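Local atomic coordinates of JSC1_58120g3 ([Leptolyngbya] sp. JSC-1, PDB entry 6XHH), a protein that binds a linear tetrapyrrole (bilin) in a cyanobacteriochrome GAF domain and probably serves as a far-red light sensor in signalling. Residues T26-V29 / R30-F33; T97-E101 / G102-L106; H154-E157 / A158-Q161. One frame throughout, in Å; residues are numbered along the deposited sequence.

Contact 1 of 3, residues T26-V29 / R30-F33; sequences TQEV and RRLF. With EDO (1,2-ethanediol), chain E.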
ATOM      1  N   THR A  26      -1.585  -0.401  10.266  1.00 12.13           N
ATOM      2  CA  THR A  26      -2.125  -1.473   9.429  1.00  9.91           C
ATOM      3  C   THR A  26      -3.467  -1.963   9.969  1.00 12.28           C
ATOM      4  O   THR A  26      -4.392  -2.232   9.191  1.00 13.66           O
ATOM      5  CB  THR A  26      -1.138  -2.641   9.290  1.00  8.82           C
ATOM      6  OG1 THR A  26      -0.778  -3.151  10.570  1.00 14.39           O
ATOM      7  CG2 THR A  26       0.120  -2.235   8.549  1.00 10.42           C
ATOM      8  N   GLN A  27      -3.597  -2.060  11.301  1.00 12.68           N
ATOM      9  CA  GLN A  27      -4.852  -2.490  11.913  1.00 12.08           C
ATOM     10  C   GLN A  27      -5.976  -1.512  11.620  1.00 12.72           C
ATOM     11  O   GLN A  27      -7.087  -1.918  11.258  1.00 15.64           O
ATOM     12  CB  GLN A  27      -4.669  -2.643  13.424  1.00 14.15           C
ATOM     13  CG  GLN A  27      -3.752  -3.793  13.849  1.00 22.84           C
ATOM     14  CD  GLN A  27      -3.904  -4.183  15.319  1.00 28.68           C
ATOM     15  OE1 GLN A  27      -4.932  -3.917  15.951  1.00 35.10           O
ATOM     16  NE2 GLN A  27      -2.867  -4.801  15.873  1.00 41.16           N
ATOM     17  N   GLU A  28      -5.714  -0.216  11.787  1.00 13.98           N
ATOM     18  CA  GLU A  28      -6.786   0.762  11.627  1.00 13.01           C
ATOM     19  C   GLU A  28      -7.232   0.873  10.175  1.00 11.47           C
ATOM     20  O   GLU A  28      -8.432   0.972   9.897  1.00 13.56           O
ATOM     21  CB  GLU A  28      -6.335   2.121  12.156  1.00 13.47           C
ATOM     22  CG  GLU A  28      -6.098   2.147  13.640  1.00 20.27           C
ATOM     23  CD  GLU A  28      -7.254   1.577  14.421  1.00 32.77           C
ATOM     24  OE1 GLU A  28      -8.417   1.878  14.068  1.00 31.34           O
ATOM     25  OE2 GLU A  28      -6.994   0.830  15.387  1.00 30.60           O
ATOM     26  N   VAL A  29      -6.291   0.871   9.232  1.00 13.78           N
ATOM     27  CA  VAL A  29      -6.672   0.904   7.825  1.00 13.41           C
ATOM     28  C   VAL A  29      -7.457  -0.346   7.439  1.00 12.08           C
ATOM     29  O   VAL A  29      -8.442  -0.263   6.691  1.00 14.06           O
ATOM     30  CB  VAL A  29      -5.432   1.092   6.932  1.00 11.25           C
ATOM     31  CG1 VAL A  29      -5.821   0.918   5.467  1.00 12.79           C
ATOM     32  CG2 VAL A  29      -4.817   2.470   7.170  1.00 14.45           C
ATOM     33  N   ARG A  30      -7.038  -1.520   7.929  1.00 14.28           N
ATOM     34  CA  ARG A  30      -7.744  -2.755   7.577  1.00 12.19           C
ATOM     35  C   ARG A  30      -9.181  -2.735   8.089  1.00 15.08           C
ATOM     36  O   ARG A  30     -10.115  -3.091   7.363  1.00 15.20           O
ATOM     37  CB  ARG A  30      -7.005  -3.979   8.128  1.00 17.07           C
ATOM     38  CG  ARG A  30      -7.415  -5.280   7.422  1.00 17.38           C
ATOM     39  CD  ARG A  30      -7.307  -6.529   8.310  1.00 19.08           C
ATOM     40  NE  ARG A  30      -7.991  -6.343   9.588  1.00 22.03           N
ATOM     41  CZ  ARG A  30      -9.312  -6.357   9.757  1.00 27.76           C
ATOM     42  NH1 ARG A  30      -9.819  -6.161  10.969  1.00 32.40           N
ATOM     43  NH2 ARG A  30     -10.132  -6.558   8.730  1.00 22.95           N
ATOM     44  N   ARG A  31      -9.367  -2.320   9.346  1.00 12.89           N
ATOM     45  CA  ARG A  31     -10.700  -2.197   9.936  1.00 15.19           C
ATOM     46  C   ARG A  31     -11.557  -1.199   9.160  1.00 14.53           C
ATOM     47  O   ARG A  31     -12.721  -1.469   8.836  1.00 15.40           O
ATOM     48  CB  ARG A  31     -10.550  -1.754  11.399  1.00 18.80           C
ATOM     49  CG  ARG A  31     -11.844  -1.648  12.200  1.00 30.08           C
ATOM     50  CD  ARG A  31     -11.568  -1.204  13.648  1.00 35.50           C
ATOM     51  NE  ARG A  31     -11.777   0.229  13.848  1.00 42.93           N
ATOM     52  CZ  ARG A  31     -12.773   0.750  14.558  1.00 39.68           C
ATOM     53  NH1 ARG A  31     -13.661  -0.041  15.145  1.00 34.33           N
ATOM     54  NH2 ARG A  31     -12.882   2.068  14.685  1.00 41.80           N
ATOM     55  N   LEU A  32     -10.988  -0.026   8.870  1.00 13.15           N
ATOM     56  CA  LEU A  32     -11.713   1.025   8.163  1.00 13.10           C
ATOM     57  C   LEU A  32     -12.228   0.540   6.813  1.00 15.18           C
ATOM     58  O   LEU A  32     -13.396   0.747   6.466  1.00 14.73           O
ATOM     59  CB  LEU A  32     -10.789   2.227   7.984  1.00 13.98           C
ATOM     60  CG  LEU A  32     -11.343   3.413   7.197  1.00 21.24           C
ATOM     61  CD1 LEU A  32     -12.539   3.994   7.925  1.00 21.95           C
ATOM     62  CD2 LEU A  32     -10.261   4.469   7.012  1.00 18.36           C
ATOM     63  N   PHE A  33     -11.368  -0.115   6.040  1.00 12.13           N
ATOM     64  CA  PHE A  33     -11.740  -0.594   4.713  1.00 15.19           C
ATOM     65  C   PHE A  33     -12.490  -1.922   4.731  1.00 12.33           C
ATOM     66  O   PHE A  33     -13.005  -2.335   3.686  1.00 15.63           O
ATOM     67  CB  PHE A  33     -10.485  -0.732   3.841  1.00 13.47           C
ATOM     68  CG  PHE A  33      -9.922   0.589   3.355  1.00 13.72           C
ATOM     69  CD1 PHE A  33     -10.585   1.786   3.593  1.00 21.69           C
ATOM     70  CD2 PHE A  33      -8.734   0.628   2.645  1.00 14.99           C
ATOM     71  CE1 PHE A  33     -10.077   3.002   3.126  1.00 17.33           C
ATOM     72  CE2 PHE A  33      -8.220   1.848   2.179  1.00 22.87           C
ATOM     73  CZ  PHE A  33      -8.891   3.029   2.427  1.00 17.77           C
TER
HETATM   74  C1  EDO E 803     -15.449  -4.561   1.021  1.00 24.68           C
HETATM   75  O1  EDO E 803     -14.384  -4.337   1.960  1.00 18.10           O
HETATM   76  C2  EDO E 803     -16.107  -5.916   1.282  1.00 18.44           C
HETATM   77  O2  EDO E 803     -16.333  -6.055   2.695  1.00 28.11           O

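Contact 2 of 3, residues T97-E101 / G102-L106; sequences TIWEE and GKFNL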
ATOM      1  N   THR A  97      -6.791   0.801 -12.573  1.00 10.68           N
ATOM      2  CA  THR A  97      -7.523   2.036 -12.806  1.00 10.74           C
ATOM      3  C   THR A  97      -6.539   3.156 -13.123  1.00 12.10           C
ATOM      4  O   THR A  97      -5.601   3.395 -12.356  1.00 14.31           O
ATOM      5  CB  THR A  97      -8.334   2.398 -11.558  1.00 12.70           C
ATOM      6  OG1 THR A  97      -9.235   1.329 -11.243  1.00 13.18           O
ATOM      7  CG2 THR A  97      -9.117   3.682 -11.789  1.00 17.62           C
ATOM      8  N   ILE A  98      -6.749   3.849 -14.243  1.00 13.68           N
ATOM      9  CA  ILE A  98      -5.785   4.873 -14.641  1.00 15.78           C
ATOM     10  C   ILE A  98      -5.922   6.092 -13.739  1.00 13.78           C
ATOM     11  O   ILE A  98      -7.027   6.612 -13.523  1.00 14.33           O
ATOM     12  CB  ILE A  98      -5.949   5.241 -16.123  1.00 14.58           C
ATOM     13  CG1 ILE A  98      -5.803   3.981 -16.994  1.00 20.07           C
ATOM     14  CG2 ILE A  98      -4.887   6.248 -16.505  1.00 16.01           C
ATOM     15  CD1 ILE A  98      -4.484   3.259 -16.823  1.00 16.69           C
ATOM     16  N   TRP A  99      -4.789   6.541 -13.199  1.00 11.94           N
ATOM     17  CA  TRP A  99      -4.702   7.671 -12.278  1.00 12.31           C
ATOM     18  C   TRP A  99      -3.914   8.782 -12.955  1.00 13.70           C
ATOM     19  O   TRP A  99      -2.724   8.611 -13.251  1.00 13.92           O
ATOM     20  CB  TRP A  99      -4.016   7.230 -10.989  1.00 13.84           C
ATOM     21  CG  TRP A  99      -3.807   8.282  -9.939  1.00 11.92           C
ATOM     22  CD1 TRP A  99      -2.777   9.173  -9.849  1.00 16.59           C
ATOM     23  CD2 TRP A  99      -4.639   8.502  -8.809  1.00 17.02           C
ATOM     24  NE1 TRP A  99      -2.931   9.954  -8.725  1.00 16.19           N
ATOM     25  CE2 TRP A  99      -4.069   9.562  -8.070  1.00 15.03           C
ATOM     26  CE3 TRP A  99      -5.829   7.926  -8.362  1.00 14.87           C
ATOM     27  CZ2 TRP A  99      -4.638  10.032  -6.889  1.00 18.89           C
ATOM     28  CZ3 TRP A  99      -6.390   8.395  -7.190  1.00 19.92           C
ATOM     29  CH2 TRP A  99      -5.800   9.444  -6.473  1.00 17.39           C
ATOM     30  N   GLU A 100      -4.578   9.916 -13.195  1.00 13.77           N
ATOM     31  CA  GLU A 100      -3.975  11.057 -13.877  1.00 14.71           C
ATOM     32  C   GLU A 100      -4.501  12.341 -13.254  1.00 15.09           C
ATOM     33  O   GLU A 100      -5.695  12.446 -12.952  1.00 14.93           O
ATOM     34  CB  GLU A 100      -4.284  11.034 -15.391  1.00 17.09           C
ATOM     35  CG  GLU A 100      -3.635   9.864 -16.116  1.00 17.64           C
ATOM     36  CD  GLU A 100      -4.132   9.676 -17.542  1.00 20.28           C
ATOM     37  OE1 GLU A 100      -5.194  10.236 -17.899  1.00 19.92           O
ATOM     38  OE2 GLU A 100      -3.451   8.940 -18.289  1.00 22.82           O
ATOM     39  N   GLU A 101      -3.606  13.320 -13.083  1.00 15.90           N
ATOM     40  CA  GLU A 101      -3.929  14.589 -12.418  1.00 20.66           C
ATOM     41  C   GLU A 101      -4.568  14.338 -11.054  1.00 21.06           C
ATOM     42  O   GLU A 101      -5.562  14.965 -10.683  1.00 16.84           O
ATOM     43  CB  GLU A 101      -4.828  15.473 -13.292  1.00 19.13           C
ATOM     44  CG  GLU A 101      -4.120  16.019 -14.525  1.00 17.70           C
ATOM     45  CD  GLU A 101      -5.002  16.869 -15.418  1.00 13.62           C
ATOM     46  OE1 GLU A 101      -6.237  16.898 -15.220  1.00 17.70           O
ATOM     47  OE2 GLU A 101      -4.452  17.499 -16.349  1.00 16.72           O
ATOM     48  N   GLY A 102      -4.016  13.366 -10.325  1.00 19.23           N
ATOM     49  CA  GLY A 102      -4.442  13.082  -8.968  1.00 21.07           C
ATOM     50  C   GLY A 102      -5.841  12.530  -8.816  1.00 19.81           C
ATOM     51  O   GLY A 102      -6.441  12.697  -7.753  1.00 20.00           O
ATOM     52  N   LYS A 103      -6.390  11.883  -9.842  1.00 18.46           N
ATOM     53  CA  LYS A 103      -7.724  11.302  -9.745  1.00 18.75           C
ATOM     54  C   LYS A 103      -7.844  10.213 -10.798  1.00 16.72           C
ATOM     55  O   LYS A 103      -6.958  10.043 -11.635  1.00 15.91           O
ATOM     56  CB  LYS A 103      -8.818  12.362  -9.926  1.00 20.54           C
ATOM     57  CG  LYS A 103      -8.899  12.914 -11.344  1.00 19.06           C
ATOM     58  CD  LYS A 103      -9.653  14.244 -11.412  1.00 23.50           C
ATOM     59  CE  LYS A 103      -9.571  14.815 -12.821  1.00 28.54           C
ATOM     60  NZ  LYS A 103     -10.091  16.211 -12.925  1.00 36.23           N
ATOM     61  N   PHE A 104      -8.951   9.474 -10.754  1.00 14.88           N
ATOM     62  CA  PHE A 104      -9.199   8.473 -11.786  1.00 14.59           C
ATOM     63  C   PHE A 104      -9.482   9.159 -13.118  1.00 15.03           C
ATOM     64  O   PHE A 104     -10.169  10.187 -13.170  1.00 17.99           O
ATOM     65  CB  PHE A 104     -10.402   7.584 -11.434  1.00 15.40           C
ATOM     66  CG  PHE A 104     -10.206   6.687 -10.232  1.00 15.98           C
ATOM     67  CD1 PHE A 104      -8.976   6.548  -9.618  1.00 17.30           C
ATOM     68  CD2 PHE A 104     -11.287   5.983  -9.720  1.00 15.34           C
ATOM     69  CE1 PHE A 104      -8.831   5.711  -8.502  1.00 17.58           C
ATOM     70  CE2 PHE A 104     -11.148   5.143  -8.626  1.00 13.20           C
ATOM     71  CZ  PHE A 104      -9.921   5.024  -8.009  1.00 15.99           C
ATOM     72  N   ASN A 105      -8.968   8.579 -14.198  1.00 16.09           N
ATOM     73  CA  ASN A 105      -9.416   8.933 -15.545  1.00 19.28           C
ATOM     74  C   ASN A 105     -10.530   7.960 -15.903  1.00 17.77           C
ATOM     75  O   ASN A 105     -10.278   6.809 -16.272  1.00 21.52           O
ATOM     76  CB  ASN A 105      -8.266   8.882 -16.543  1.00 16.90           C
ATOM     77  CG  ASN A 105      -8.692   9.287 -17.955  1.00 21.06           C
ATOM     78  OD1 ASN A 105      -9.857   9.128 -18.336  1.00 24.45           O
ATOM     79  ND2 ASN A 105      -7.745   9.801 -18.737  1.00 20.93           N
ATOM     80  N   LEU A 106     -11.777   8.413 -15.763  1.00 19.88           N
ATOM     81  CA  LEU A 106     -12.911   7.522 -15.979  1.00 21.50           C
ATOM     82  C   LEU A 106     -13.130   7.200 -17.450  1.00 24.57           C
ATOM     83  O   LEU A 106     -13.863   6.253 -17.758  1.00 29.53           O
ATOM     84  CB  LEU A 106     -14.174   8.135 -15.377  1.00 29.67           C
ATOM     85  CG  LEU A 106     -14.169   8.250 -13.852  1.00 30.86           C
ATOM     86  CD1 LEU A 106     -15.113   9.350 -13.382  1.00 31.94           C
ATOM     87  CD2 LEU A 106     -14.519   6.915 -13.207  1.00 39.12           C
TER

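Contact 3 of 3, residues H154-E157 / A158-Q161; sequences HWDE and AEVQ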
ATOM      1  N   HIS A 154     -13.718  -3.090  -5.290  1.00 14.62           N
ATOM      2  CA  HIS A 154     -13.629  -1.815  -5.979  1.00 14.22           C
ATOM      3  C   HIS A 154     -12.988  -0.777  -5.070  1.00 16.20           C
ATOM      4  O   HIS A 154     -13.407  -0.611  -3.923  1.00 14.34           O
ATOM      5  CB  HIS A 154     -15.022  -1.355  -6.403  1.00 16.83           C
ATOM      6  CG  HIS A 154     -15.054   0.036  -6.930  1.00 12.13           C
ATOM      7  ND1 HIS A 154     -14.335   0.424  -8.040  1.00 16.95           N
ATOM      8  CD2 HIS A 154     -15.741   1.125  -6.526  1.00 16.18           C
ATOM      9  CE1 HIS A 154     -14.561   1.703  -8.280  1.00 14.69           C
ATOM     10  NE2 HIS A 154     -15.409   2.153  -7.375  1.00 20.28           N
ATOM     11  N   TRP A 155     -11.967  -0.087  -5.579  1.00 13.76           N
ATOM     12  CA  TRP A 155     -11.329   1.019  -4.874  1.00 12.00           C
ATOM     13  C   TRP A 155     -11.828   2.339  -5.442  1.00 13.02           C
ATOM     14  O   TRP A 155     -11.757   2.554  -6.653  1.00 15.19           O
ATOM     15  CB  TRP A 155      -9.799   0.952  -4.991  1.00 12.50           C
ATOM     16  CG  TRP A 155      -9.210  -0.385  -4.623  1.00 11.18           C
ATOM     17  CD1 TRP A 155      -8.796  -1.367  -5.496  1.00 12.83           C
ATOM     18  CD2 TRP A 155      -9.002  -0.914  -3.303  1.00 14.58           C
ATOM     19  NE1 TRP A 155      -8.334  -2.464  -4.796  1.00 12.75           N
ATOM     20  CE2 TRP A 155      -8.452  -2.213  -3.449  1.00 10.75           C
ATOM     21  CE3 TRP A 155      -9.230  -0.421  -2.015  1.00 15.01           C
ATOM     22  CZ2 TRP A 155      -8.116  -3.021  -2.349  1.00 13.32           C
ATOM     23  CZ3 TRP A 155      -8.890  -1.227  -0.919  1.00 16.16           C
ATOM     24  CH2 TRP A 155      -8.335  -2.516  -1.102  1.00 11.04           C
ATOM     25  N   ASP A 156     -12.336   3.229  -4.587  1.00 16.09           N
ATOM     26  CA  ASP A 156     -12.693   4.547  -5.101  1.00 15.95           C
ATOM     27  C   ASP A 156     -11.593   5.555  -4.778  1.00 13.34           C
ATOM     28  O   ASP A 156     -10.690   5.300  -3.976  1.00 13.01           O
ATOM     29  CB  ASP A 156     -14.069   5.018  -4.590  1.00 18.98           C
ATOM     30  CG  ASP A 156     -14.143   5.194  -3.088  1.00 20.92           C
ATOM     31  OD1 ASP A 156     -13.191   5.714  -2.464  1.00 22.07           O
ATOM     32  OD2 ASP A 156     -15.212   4.874  -2.524  1.00 26.41           O
ATOM     33  N   GLU A 157     -11.654   6.717  -5.432  1.00 17.26           N
ATOM     34  CA  GLU A 157     -10.498   7.596  -5.334  1.00 17.70           C
ATOM     35  C   GLU A 157     -10.378   8.223  -3.951  1.00 14.40           C
ATOM     36  O   GLU A 157      -9.269   8.553  -3.521  1.00 16.63           O
ATOM     37  CB  GLU A 157     -10.523   8.654  -6.440  1.00 28.35           C
ATOM     38  CG  GLU A 157     -11.695   9.578  -6.480  1.00 32.95           C
ATOM     39  CD  GLU A 157     -11.582  10.549  -7.659  1.00 28.71           C
ATOM     40  OE1 GLU A 157     -11.565  10.082  -8.825  1.00 27.40           O
ATOM     41  OE2 GLU A 157     -11.481  11.770  -7.412  1.00 38.47           O
ATOM     42  N   ALA A 158     -11.492   8.381  -3.226  1.00 15.43           N
ATOM     43  CA  ALA A 158     -11.405   8.854  -1.845  1.00 19.24           C
ATOM     44  C   ALA A 158     -10.641   7.873  -0.956  1.00 17.14           C
ATOM     45  O   ALA A 158      -9.892   8.285  -0.068  1.00 16.85           O
ATOM     46  CB  ALA A 158     -12.805   9.110  -1.283  1.00 22.50           C
ATOM     47  N   GLU A 159     -10.823   6.567  -1.169  1.00 11.48           N
ATOM     48  CA  GLU A 159     -10.017   5.590  -0.446  1.00 14.71           C
ATOM     49  C   GLU A 159      -8.544   5.693  -0.811  1.00 11.36           C
ATOM     50  O   GLU A 159      -7.670   5.569   0.053  1.00 14.01           O
ATOM     51  CB  GLU A 159     -10.522   4.181  -0.739  1.00 14.44           C
ATOM     52  CG  GLU A 159     -11.884   3.947  -0.179  1.00 13.82           C
ATOM     53  CD  GLU A 159     -12.462   2.635  -0.646  1.00 19.07           C
ATOM     54  OE1 GLU A 159     -12.084   2.168  -1.732  1.00 16.97           O
ATOM     55  OE2 GLU A 159     -13.318   2.095   0.058  1.00 15.18           O
ATOM     56  N   VAL A 160      -8.242   5.892  -2.091  1.00 12.37           N
ATOM     57  CA  VAL A 160      -6.838   6.010  -2.480  1.00 12.24           C
ATOM     58  C   VAL A 160      -6.230   7.270  -1.874  1.00 11.98           C
ATOM     59  O   VAL A 160      -5.089   7.264  -1.387  1.00 12.11           O
ATOM     60  CB  VAL A 160      -6.717   5.990  -4.018  1.00 11.87           C
ATOM     61  CG1 VAL A 160      -5.267   6.093  -4.426  1.00 16.74           C
ATOM     62  CG2 VAL A 160      -7.339   4.718  -4.587  1.00 16.31           C
ATOM     63  N   GLN A 161      -6.988   8.364  -1.866  1.00 11.56           N
ATOM     64  CA  GLN A 161      -6.499   9.581  -1.234  1.00 14.18           C
ATOM     65  C   GLN A 161      -6.263   9.372   0.256  1.00 15.04           C
ATOM     66  O   GLN A 161      -5.227   9.792   0.790  1.00 12.64           O
ATOM     67  CB  GLN A 161      -7.479  10.730  -1.492  1.00 14.34           C
ATOM     68  CG  GLN A 161      -7.263  11.372  -2.850  1.00 19.47           C
ATOM     69  CD  GLN A 161      -8.544  11.713  -3.598  1.00 31.77           C
ATOM     70  OE1 GLN A 161      -9.614  11.853  -3.006  1.00 26.45           O
ATOM     71  NE2 GLN A 161      -8.433  11.843  -4.916  1.00 32.46           N
TER
HETATM   72  O   HOH W   1     -15.065   1.399  -2.839  1.00 19.64           O

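Contact 1 of 3, residues T26-V29 / R30-F33
Glu28 and Arg31 meet one turn apart near the C-terminal end of helix 18-33. Their side chains run side by side and point the same way. The salt bridge is long, with Glu28 OE1 3.7 Å from Arg31 NE, and the carboxylate and guanidinium planes are 61° apart. Arg7 is the stronger partner of Glu28 OE1, and Lys11 pairs with OE2; both belong to helix 2-13.

Backbone bonds carry most of the rest. The amides of Arg30, Arg31, Leu32 and Phe33 each donate to the carbonyl four residues earlier. The bond from Arg31 N to Gln27 O measures 3.0 Å, and that from Leu32 N to Glu28 O 2.9 Å.

The apolar contact is between Val29 and Phe33. With CG1 anti to the backbone N (chi1 172°), Val29 brings this methyl to 4.1 Å from Phe33 CD2. Both residues also pack on Leu163 of helix 157-178. Phe33 O accepts from Arg153 and has an ethanediol, probably from the crystallisation liquor, beside it.

The chemistry divides the work of the helix. Val29 and Phe33 are buried against helix 157-178, while Glu28 is joined to helix 2-13 through charge.

Contact 2 of 3, residues T97-E101 / G102-L106
Trp99 lies against the turn that joins strand 95-100 to strand 103-104. Trp99 CB is 4.1 Å from Lys103 O. CG stands anti to the backbone N (chi1 178°), which carries the indole alongside the returning strand. CD2 then meets the Lys103 backbone, with Lys103 N over the ring. Trp99 NE1 comes to 3.5 Å from Gly102 CA. CE2 and CZ2 lie under the Gly102 carbonyl group, and Trp99 CZ2 is 3.3 Å from Gly102 O. On the other rim, Trp99 CE3 touches Phe104 CD1 at 3.7 Å. The six-membered ring of Trp99 and the Phe104 ring meet rim to rim with planes 72° apart, so this is not a stack. With an alanine in place of Trp99 the indole is gone, which would probably uncover the Gly102-Lys103 backbone and leave the Phe104 rim without its aromatic neighbour. Outside the hairpin, the indole packs on Val160, Gln161 and Met164 of helix 157-178.

Phe104 has a second partner in Thr97. Thr97 CG2 sits over the ring, 3.6 Å from the Phe104 centroid, in a CH-pi contact.

Main-chain bonds join the two strands. Asn105 N binds Ile98 O, and Glu100 N binds Lys103 O. A side-chain bond adds to them: Asn105 ND2 donates to Glu100 OE1 at 2.7 Å, nearly straight. OE1 lies in the Asn105 amide plane, but the N-H of Asn105 meets it on the syn side, 32° out of the Glu100 carboxylate plane. Glu100 OE2 pairs with Lys108.

Glu101 and Gly102 both have positive phi. The whole is a short antiparallel beta hairpin with a two-residue type I' turn, within the GAF domain.

Contact 3 of 3, residues H154-E157 / A158-Q161
Asp156 and Glu159 exchange side-chain bonds at the start of helix 157-178. Asp156 OD1 accepts from Glu159 N at 2.8 Å, nearly along its C-O axis. In return, Glu159 OE1 accepts from Asp156 N at 3.1 Å, with the donor 43° out of the carboxylate plane. Asp156 CG lies between the backbone N and the carbonyl carbon (chi1 63°), and this turns OD1 back over the first turn. The two side chains cross at about a right angle.

Two like charges lie close here: Asp156 OD1 and Glu159 OE1 are 3.8 Å apart. Arg153 forms a salt bridge with Glu159 OE1 and probably eases their repulsion. The positive end of the helix dipole is likely to help too.

The pair is a capping box with Asp156 as the N-cap. It satisfies two amides at the helix start.

Main-chain bonds then begin the helix. Val160 N donates to Asp156 O in the carbonyl plane, and Gln161 N donates to Glu157 O at 2.8 Å. The Glu157 and Gln161 side chains lie side by side. Glu157 OE2 is 3.9 Å from Gln161 NE2, and the carboxylate and amide planes of Glu157 and Gln161 stand nearly at right angles (83°); this is contact without a hydrogen bond.

Trp155 flanks the Glu159 carboxylate. Its ring carbon, Trp155 CE3, is 3.9 Å from Glu159 OE1, and the two side chains cross at about a right angle. In nonpolar packing the indole meets Phe33 of helix 18-33, and Val160 meets Val88 of strand 87-89. Trp155 NE1 donates to Val89 O, while His154 ND1 is hydrogen-bonded to Asp90.

Overall arrangement
Contact 3 lies between the other two and touches both. Its centre is about 11 Å from that of contact 2 and about 14 Å from that of contact 1. Toward contact 1, Phe33 CZ packs 3.7 Å from Glu159 O. Toward contact 2, Phe104 CE2 comes to 3.3 Å from Trp155 O, and Glu157 OE1 makes a weak hydrogen bond with Phe104 N. Contacts 1 and 2 do not touch, their nearest atoms being about 11 Å apart. The bound bilin lies some way off from all three: about 9 Å from the side chain of Ile98, 10 Å from that of Trp155 and 11 Å from that of Thr26.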